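Local coordinates for beta-methylmalyl-CoA dehydratase (PDB 4E3E), which catalyses the reversible dehydration of (2R,3S)-beta-methylmalyl-CoA to mesaconyl-CoA, a step of the glyoxylate assimilation cycle in Chloroflexus aurantiacus, at residues N9-F14 / V148-D152; L16-H22 / T107-G113; E203-H207 / R320-F325. All blocks are in the same frame, centred on the assembly; numbering follows the deposited sequence.

Contact 1: N9-F14 / V148-D152; sequences NFFEDF and VRKRD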
# COMPACT_ATOMS: atom_id res chain seq x y z
N ASN A 9 -27.84 2.82 11.61
CA ASN A 9 -29.27 3.02 11.54
C ASN A 9 -29.91 1.90 10.76
O ASN A 9 -29.33 1.42 9.78
CB ASN A 9 -29.58 4.35 10.85
CG ASN A 9 -29.22 5.53 11.71
OD1 ASN A 9 -29.83 5.76 12.76
ND2 ASN A 9 -28.23 6.30 11.28
N PHE A 10 -31.09 1.48 11.19
CA PHE A 10 -31.94 0.60 10.38
C PHE A 10 -33.01 1.48 9.74
O PHE A 10 -33.12 2.66 10.09
CB PHE A 10 -32.55 -0.51 11.23
CG PHE A 10 -31.57 -1.58 11.61
CD1 PHE A 10 -30.69 -1.40 12.69
CD2 PHE A 10 -31.50 -2.77 10.89
CE1 PHE A 10 -29.78 -2.39 13.03
CE2 PHE A 10 -30.59 -3.76 11.23
CZ PHE A 10 -29.73 -3.57 12.30
N PHE A 11 -33.80 0.93 8.81
CA PHE A 11 -34.72 1.77 8.03
C PHE A 11 -35.64 2.63 8.89
O PHE A 11 -35.77 3.84 8.64
CB PHE A 11 -35.53 0.96 7.01
CG PHE A 11 -36.51 1.80 6.22
CD1 PHE A 11 -36.07 2.72 5.27
CD2 PHE A 11 -37.88 1.69 6.45
CE1 PHE A 11 -36.96 3.50 4.55
CE2 PHE A 11 -38.78 2.47 5.74
CZ PHE A 11 -38.32 3.37 4.79
N GLU A 12 -36.27 2.02 9.90
CA GLU A 12 -37.24 2.71 10.76
C GLU A 12 -36.59 3.80 11.63
O GLU A 12 -37.29 4.64 12.21
CB GLU A 12 -38.04 1.72 11.62
CG GLU A 12 -37.23 0.92 12.64
CD GLU A 12 -36.76 -0.44 12.12
OE1 GLU A 12 -36.09 -0.49 11.06
OE2 GLU A 12 -37.06 -1.45 12.79
N ASP A 13 -35.26 3.78 11.70
CA ASP A 13 -34.52 4.75 12.50
C ASP A 13 -34.38 6.11 11.82
O ASP A 13 -34.11 7.10 12.49
CB ASP A 13 -33.14 4.20 12.86
CG ASP A 13 -33.21 2.93 13.68
OD1 ASP A 13 -34.16 2.78 14.49
OD2 ASP A 13 -32.32 2.07 13.53
N PHE A 14 -34.57 6.15 10.51
CA PHE A 14 -34.39 7.38 9.74
C PHE A 14 -35.59 8.32 9.85
O PHE A 14 -36.74 7.87 9.90
CB PHE A 14 -34.09 7.07 8.28
CG PHE A 14 -32.73 6.45 8.05
CD1 PHE A 14 -31.57 7.21 8.20
CD2 PHE A 14 -32.62 5.11 7.68
CE1 PHE A 14 -30.31 6.64 7.99
CE2 PHE A 14 -31.37 4.54 7.47
CZ PHE A 14 -30.22 5.30 7.62
N VAL A 148 -32.33 -0.42 2.78
CA VAL A 148 -31.87 -0.71 4.14
C VAL A 148 -32.81 -1.67 4.87
O VAL A 148 -34.04 -1.55 4.76
CB VAL A 148 -31.70 0.58 4.98
CG1 VAL A 148 -31.09 0.28 6.35
CG2 VAL A 148 -30.85 1.58 4.23
N ARG A 149 -32.23 -2.60 5.61
CA ARG A 149 -32.98 -3.52 6.45
C ARG A 149 -33.78 -2.79 7.52
O ARG A 149 -33.32 -1.80 8.11
CB ARG A 149 -32.05 -4.49 7.17
CG ARG A 149 -31.38 -5.52 6.29
CD ARG A 149 -30.56 -6.47 7.15
NE ARG A 149 -29.69 -7.30 6.34
CZ ARG A 149 -28.42 -7.00 6.04
NH1 ARG A 149 -27.85 -5.89 6.50
NH2 ARG A 149 -27.73 -7.82 5.28
N LYS A 150 -34.98 -3.29 7.78
CA LYS A 150 -35.70 -2.93 8.98
C LYS A 150 -35.21 -3.87 10.07
O LYS A 150 -35.03 -5.06 9.83
CB LYS A 150 -37.20 -3.09 8.78
CG LYS A 150 -37.84 -1.95 8.01
CD LYS A 150 -39.34 -2.17 7.80
CE LYS A 150 -40.13 -1.96 9.09
NZ LYS A 150 -41.60 -2.05 8.85
N ARG A 151 -34.98 -3.33 11.27
CA ARG A 151 -34.66 -4.17 12.42
C ARG A 151 -35.90 -4.95 12.84
O ARG A 151 -35.85 -6.16 13.02
CB ARG A 151 -34.11 -3.32 13.56
CG ARG A 151 -33.76 -4.09 14.83
CD ARG A 151 -33.37 -3.14 15.94
NE ARG A 151 -34.32 -2.02 16.02
CZ ARG A 151 -34.09 -0.80 15.56
NH1 ARG A 151 -32.92 -0.48 15.00
NH2 ARG A 151 -35.04 0.13 15.67
N ASP A 152 -37.02 -4.24 12.96
CA ASP A 152 -38.29 -4.85 13.33
C ASP A 152 -39.27 -4.79 12.15
O ASP A 152 -39.79 -3.71 11.84
CB ASP A 152 -38.87 -4.14 14.56
CG ASP A 152 -40.28 -4.61 14.91
OD1 ASP A 152 -40.63 -5.78 14.64
OD2 ASP A 152 -41.04 -3.79 15.48
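A salt-bridge network fastens the 3-10 turn of the N-terminal arm to the end of strand 138-149, an inner strand of the hotdog-fold sheet. The walk begins with Val148, whose compact branched side chain fits the buried space between Phe11 and Phe14: its CB lies 4.4 Å from Phe11 CB, and its CG1 meets the edge of the Phe14 ring, 4.4 Å from CE2. Val125 of the neighbouring strand adds to this apolar patch. At Arg149 it is the backbone that matters, because Phe11 N donates to Arg149 O at 2.9 Å; the long side chain leads away from the turn. Lys150 is buried, which its aliphatic stem allows: CG rests 3.8 Å from Phe11 CB. Its ammonium group finds its partners elsewhere, among them the carbonyl oxygen of Ala155. Arg151 then works at both ends. Its CB sits over one face of the Phe10 ring in a CH-pi contact, 3.9 Å from the centroid, while its guanidinium grips the Asp13 carboxylate in a two-pronged salt bridge, with NH2 to OD1 and NH1 to OD2 both at 3.0 Å. Asp13 suits this place doubly, since OD2 also accepts Phe10 N at 2.7 Å and so braces the turn. Glu12 adds a long salt bridge to the Arg151 guanidinium (OE2 to NH2 3.9 Å), by charge alone since the oxygen lies out of its plane. Its carboxylate also accepts two backbone amides just beyond the strand: Arg151 N reaches Glu12 OE1 at 3.1 Å, and Asp152 N donates to Glu12 OE2 at 2.8 Å.

Contact 2: L16-H22 / T107-G113; sequences LGQTIVH and TTSKVIG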
# COMPACT_ATOMS: atom_id res chain seq x y z
N LEU A 16 -37.23 11.82 7.98
CA LEU A 16 -37.19 12.79 6.89
C LEU A 16 -36.67 14.13 7.39
O LEU A 16 -37.15 14.65 8.39
CB LEU A 16 -38.58 12.97 6.26
CG LEU A 16 -38.60 13.94 5.07
CD1 LEU A 16 -37.80 13.35 3.91
CD2 LEU A 16 -40.02 14.28 4.64
N GLY A 17 -35.68 14.67 6.70
CA GLY A 17 -35.12 15.96 7.06
C GLY A 17 -34.01 15.93 8.10
O GLY A 17 -33.42 16.97 8.40
N GLN A 18 -33.71 14.77 8.68
CA GLN A 18 -32.62 14.71 9.67
C GLN A 18 -31.24 14.89 9.02
O GLN A 18 -30.99 14.38 7.92
CB GLN A 18 -32.65 13.43 10.52
CG GLN A 18 -31.98 12.22 9.88
CD GLN A 18 -31.94 11.01 10.79
OE1 GLN A 18 -32.55 9.98 10.49
NE2 GLN A 18 -31.20 11.11 11.89
N THR A 19 -30.38 15.65 9.69
CA THR A 19 -29.00 15.82 9.27
C THR A 19 -28.09 14.98 10.17
O THR A 19 -28.16 15.09 11.39
CB THR A 19 -28.57 17.29 9.32
OG1 THR A 19 -29.40 18.04 8.43
CG2 THR A 19 -27.11 17.46 8.87
N ILE A 20 -27.27 14.13 9.55
CA ILE A 20 -26.31 13.33 10.27
C ILE A 20 -24.90 13.87 10.01
O ILE A 20 -24.46 13.98 8.85
CB ILE A 20 -26.37 11.85 9.84
CG1 ILE A 20 -27.79 11.29 10.05
CG2 ILE A 20 -25.32 11.04 10.60
CD1 ILE A 20 -28.01 9.93 9.42
N VAL A 21 -24.20 14.21 11.09
CA VAL A 21 -22.80 14.64 11.01
C VAL A 21 -21.91 13.42 11.23
O VAL A 21 -21.91 12.85 12.31
CB VAL A 21 -22.47 15.75 12.05
CG1 VAL A 21 -20.99 16.13 11.98
CG2 VAL A 21 -23.36 16.96 11.82
N HIS A 22 -21.21 13.00 10.20
CA HIS A 22 -20.40 11.81 10.25
C HIS A 22 -19.10 11.94 10.97
O HIS A 22 -18.49 12.98 11.00
CB HIS A 22 -20.20 11.26 8.84
CG HIS A 22 -21.47 11.03 8.09
ND1 HIS A 22 -22.34 10.11 8.44
CD2 HIS A 22 -22.00 11.64 6.99
CE1 HIS A 22 -23.36 10.12 7.61
NE2 HIS A 22 -23.16 11.06 6.73
N THR A 107 -17.87 15.08 6.26
CA THR A 107 -19.08 14.77 5.51
C THR A 107 -20.31 14.85 6.41
O THR A 107 -20.27 14.51 7.61
CB THR A 107 -18.96 13.39 4.82
OG1 THR A 107 -17.76 13.36 4.04
CG2 THR A 107 -20.16 13.14 3.88
N THR A 108 -21.40 15.35 5.85
CA THR A 108 -22.69 15.32 6.52
C THR A 108 -23.68 14.80 5.51
O THR A 108 -23.50 15.01 4.31
CB THR A 108 -23.14 16.71 6.99
OG1 THR A 108 -23.36 17.52 5.84
CG2 THR A 108 -22.08 17.37 7.86
N SER A 109 -24.71 14.12 5.99
CA SER A 109 -25.80 13.62 5.15
C SER A 109 -27.15 14.08 5.67
O SER A 109 -27.39 14.11 6.89
CB SER A 109 -25.79 12.09 5.07
OG SER A 109 -24.63 11.63 4.40
N LYS A 110 -28.05 14.42 4.75
CA LYS A 110 -29.42 14.75 5.08
C LYS A 110 -30.38 13.74 4.46
O LYS A 110 -30.23 13.40 3.29
CB LYS A 110 -29.75 16.15 4.58
CG LYS A 110 -31.13 16.63 4.99
CD LYS A 110 -31.34 18.03 4.44
CE LYS A 110 -32.11 18.85 5.41
NZ LYS A 110 -33.48 19.15 4.92
N VAL A 111 -31.35 13.27 5.23
CA VAL A 111 -32.38 12.39 4.69
C VAL A 111 -33.41 13.24 3.92
O VAL A 111 -34.04 14.14 4.49
CB VAL A 111 -33.07 11.56 5.79
CG1 VAL A 111 -34.14 10.66 5.19
CG2 VAL A 111 -32.04 10.75 6.55
N ILE A 112 -33.54 12.95 2.63
CA ILE A 112 -34.43 13.70 1.75
C ILE A 112 -35.52 12.82 1.16
O ILE A 112 -36.34 13.28 0.37
CB ILE A 112 -33.66 14.40 0.60
CG1 ILE A 112 -32.96 13.37 -0.31
CG2 ILE A 112 -32.70 15.45 1.16
CD1 ILE A 112 -32.48 13.94 -1.64
N GLY A 113 -35.52 11.55 1.53
CA GLY A 113 -36.53 10.62 1.04
C GLY A 113 -36.58 9.32 1.81
O GLY A 113 -35.55 8.83 2.26
O HOH W 1 -16.63 12.86 8.10
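Strands 19-27 and 104-116 pair antiparallel at one border of the hotdog-fold sheet, with Ile20 and Ser109 as the hydrogen-bonded pair (Ile20 N to Ser109 O 2.7 Å, Ser109 N to Ile20 O 2.9 Å). Thr19, Val21 and Thr108, beta-branched residues that suit an extended backbone, share one face with the long, exposed Lys110; there Val21 packs on Ala188 of the second subunit. Ile20 and Ser109 take the other face, where Ile20 packs on Ile80 of helix 65-80. Gly17, at phi 86°, adopts a turn conformation that a CB would strain, letting its N reach Val111 O at 2.8 Å. There Leu16, t,p, lays CD1 3.6 Å from Ile112 C, beside the classic bulge that Ile112 and Gly113 form opposite Tyr126. Gln18, chi1 p, sets CG 3.6 Å from Val111 CG2. His22 and Ser109 both adopt m: the imidazole bonds to Asp79 through ND1, the small hydroxyl pairs also with Ser129, and His22 NE2 meets Ser109 OG at 2.8 Å.

Contact 3: E203-H207 / R320-F325; sequences EKIDH and RPCHDF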
# COMPACT_ATOMS: atom_id res chain seq x y z
N GLU A 203 -20.28 7.32 -30.34
CA GLU A 203 -19.22 6.39 -30.56
C GLU A 203 -18.97 5.54 -29.34
O GLU A 203 -19.14 5.98 -28.23
CB GLU A 203 -17.96 7.08 -31.05
CG GLU A 203 -16.86 7.23 -30.06
CD GLU A 203 -15.63 7.84 -30.66
OE1 GLU A 203 -15.47 9.04 -30.56
OE2 GLU A 203 -14.83 7.12 -31.22
N LYS A 204 -18.58 4.31 -29.58
CA LYS A 204 -18.28 3.36 -28.53
C LYS A 204 -16.82 3.00 -28.55
O LYS A 204 -16.24 2.85 -29.59
CB LYS A 204 -19.13 2.12 -28.65
CG LYS A 204 -20.59 2.41 -28.59
CD LYS A 204 -21.38 1.16 -28.32
CE LYS A 204 -22.68 1.21 -29.06
NZ LYS A 204 -23.75 0.73 -28.17
N ILE A 205 -16.23 2.91 -27.37
CA ILE A 205 -14.80 2.69 -27.21
C ILE A 205 -14.51 1.47 -26.34
O ILE A 205 -14.87 1.43 -25.16
CB ILE A 205 -14.14 3.92 -26.55
CG1 ILE A 205 -14.49 5.19 -27.34
CG2 ILE A 205 -12.64 3.73 -26.43
CD1 ILE A 205 -14.16 6.47 -26.61
N ASP A 206 -13.85 0.47 -26.93
CA ASP A 206 -13.44 -0.73 -26.21
C ASP A 206 -12.10 -0.44 -25.54
O ASP A 206 -11.12 -0.20 -26.23
CB ASP A 206 -13.32 -1.89 -27.21
CG ASP A 206 -12.98 -3.22 -26.56
OD1 ASP A 206 -12.63 -3.27 -25.37
OD2 ASP A 206 -13.06 -4.24 -27.27
N HIS A 207 -12.06 -0.46 -24.20
CA HIS A 207 -10.81 -0.14 -23.48
C HIS A 207 -9.81 -1.26 -23.44
O HIS A 207 -8.67 -1.07 -22.98
CB HIS A 207 -11.11 0.42 -22.09
CG HIS A 207 -11.96 1.65 -22.12
ND1 HIS A 207 -11.61 2.76 -22.82
CD2 HIS A 207 -13.20 1.92 -21.55
CE1 HIS A 207 -12.57 3.69 -22.69
NE2 HIS A 207 -13.54 3.19 -21.91
N ARG A 320 -15.22 -10.58 -19.76
CA ARG A 320 -15.91 -10.16 -20.99
C ARG A 320 -16.45 -11.28 -21.88
O ARG A 320 -15.69 -12.15 -22.34
CB ARG A 320 -15.03 -9.20 -21.82
CG ARG A 320 -14.07 -9.86 -22.80
CD ARG A 320 -13.73 -8.89 -23.91
NE ARG A 320 -14.82 -7.93 -24.11
CZ ARG A 320 -14.77 -6.92 -24.97
NH1 ARG A 320 -13.69 -6.73 -25.72
NH2 ARG A 320 -15.81 -6.09 -25.09
N PRO A 321 -17.78 -11.28 -22.12
CA PRO A 321 -18.39 -12.29 -22.99
C PRO A 321 -18.09 -12.08 -24.48
O PRO A 321 -17.35 -11.14 -24.83
CB PRO A 321 -19.89 -12.13 -22.70
CG PRO A 321 -20.05 -10.71 -22.29
CD PRO A 321 -18.78 -10.35 -21.56
N CYS A 322 -18.60 -12.94 -25.33
CA CYS A 322 -18.34 -12.85 -26.76
C CYS A 322 -18.88 -11.64 -27.58
O CYS A 322 -18.11 -11.02 -28.30
CB CYS A 322 -18.68 -14.21 -27.39
SG CYS A 322 -18.32 -15.60 -26.28
N HIS A 323 -20.15 -11.26 -27.43
CA HIS A 323 -20.70 -10.04 -28.03
C HIS A 323 -20.04 -8.80 -27.48
O HIS A 323 -19.91 -8.63 -26.26
CB HIS A 323 -22.21 -9.98 -27.81
CG HIS A 323 -22.64 -10.26 -26.38
ND1 HIS A 323 -22.72 -11.51 -25.88
CD2 HIS A 323 -23.00 -9.40 -25.35
CE1 HIS A 323 -23.11 -11.45 -24.59
NE2 HIS A 323 -23.29 -10.16 -24.27
N ASP A 324 -19.59 -7.93 -28.39
CA ASP A 324 -18.97 -6.66 -28.00
C ASP A 324 -19.98 -5.68 -27.40
O ASP A 324 -21.19 -5.75 -27.67
CB ASP A 324 -18.24 -6.02 -29.18
CG ASP A 324 -16.73 -6.12 -29.06
OD1 ASP A 324 -16.20 -7.26 -28.93
OD2 ASP A 324 -16.06 -5.07 -29.09
N PHE A 325 -19.47 -4.78 -26.56
CA PHE A 325 -20.27 -3.77 -25.88
C PHE A 325 -21.53 -4.35 -25.22
O PHE A 325 -22.65 -3.93 -25.53
CB PHE A 325 -20.61 -2.62 -26.84
CG PHE A 325 -19.44 -2.13 -27.65
CD1 PHE A 325 -18.34 -1.54 -27.03
CD2 PHE A 325 -19.43 -2.27 -29.05
CE1 PHE A 325 -17.26 -1.10 -27.77
CE2 PHE A 325 -18.35 -1.83 -29.80
CZ PHE A 325 -17.26 -1.23 -29.16
O HOH W 2 -24.13 -1.76 -26.50
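This is a surface contact in which a loop folds back over an edge strand: residues 320-325, from the connection between strands 307-318 and 338-349, reach strand 204-212, the outermost strand at this border of the hotdog-fold sheet within the chain. On its other side this strand pairs with strand 288-300. No backbone-to-backbone bond joins the two segments; a ring contact, a salt bridge and a water link them. Phe325 covers most of the ground. Lys204 CB lies over one face of its ring, 3.9 Å from the centroid, a CH-pi contact for which the aliphatic part of lysine is well fitted, while Asp206 N approaches the ring edge, 3.8 Å from CE1. Trp292 of strand 288-300 meets the same ring edge-to-face, so this half-exposed phenylalanine is in contact with both an aromatic ring and an alkyl chain. The polar end of Lys204 is useful as well, since a water 3.0 Å from its NZ donates to Phe325 O at 2.8 Å. By strand alternation Ile205 points away from the loop; it packs on Thr5 of the third subunit. Asp206 again points toward the loop, its OD1 held by the amide of Val208. Asp324 OD2 comes within 3.6 Å of Asp206 OD2, a crowding of like charge that a nearby arginine can offset: in the conformer given, Arg320 NH1 donates to Asp206 OD2 at 3.0 Å as part of a salt bridge.

Contacts 1 and 2 are neighbours, their centres 15 Å apart, and share an apolar seam: Phe14 CD1 lies 3.9 Å from Val111 CG2, and Phe14 CE1 4.3 Å from Ile20 CD1. Asp79 at the end of helix 65-80 serves both, bonding Asn9 through its carbonyl and His22 through its carboxylate. Contact 3 stands apart, about 40 Å from contact 1 and 39 Å from contact 2 between centres, yet contacts 2 and 3 involve the two strands that are outermost in the same sheet within this chain. Contact 1 comes nearest the probable substrate site, with the Arg149 side chain about 4 Å from that of Ile85; Ser109 lies about 10 Å from Asn87, side chain to side chain.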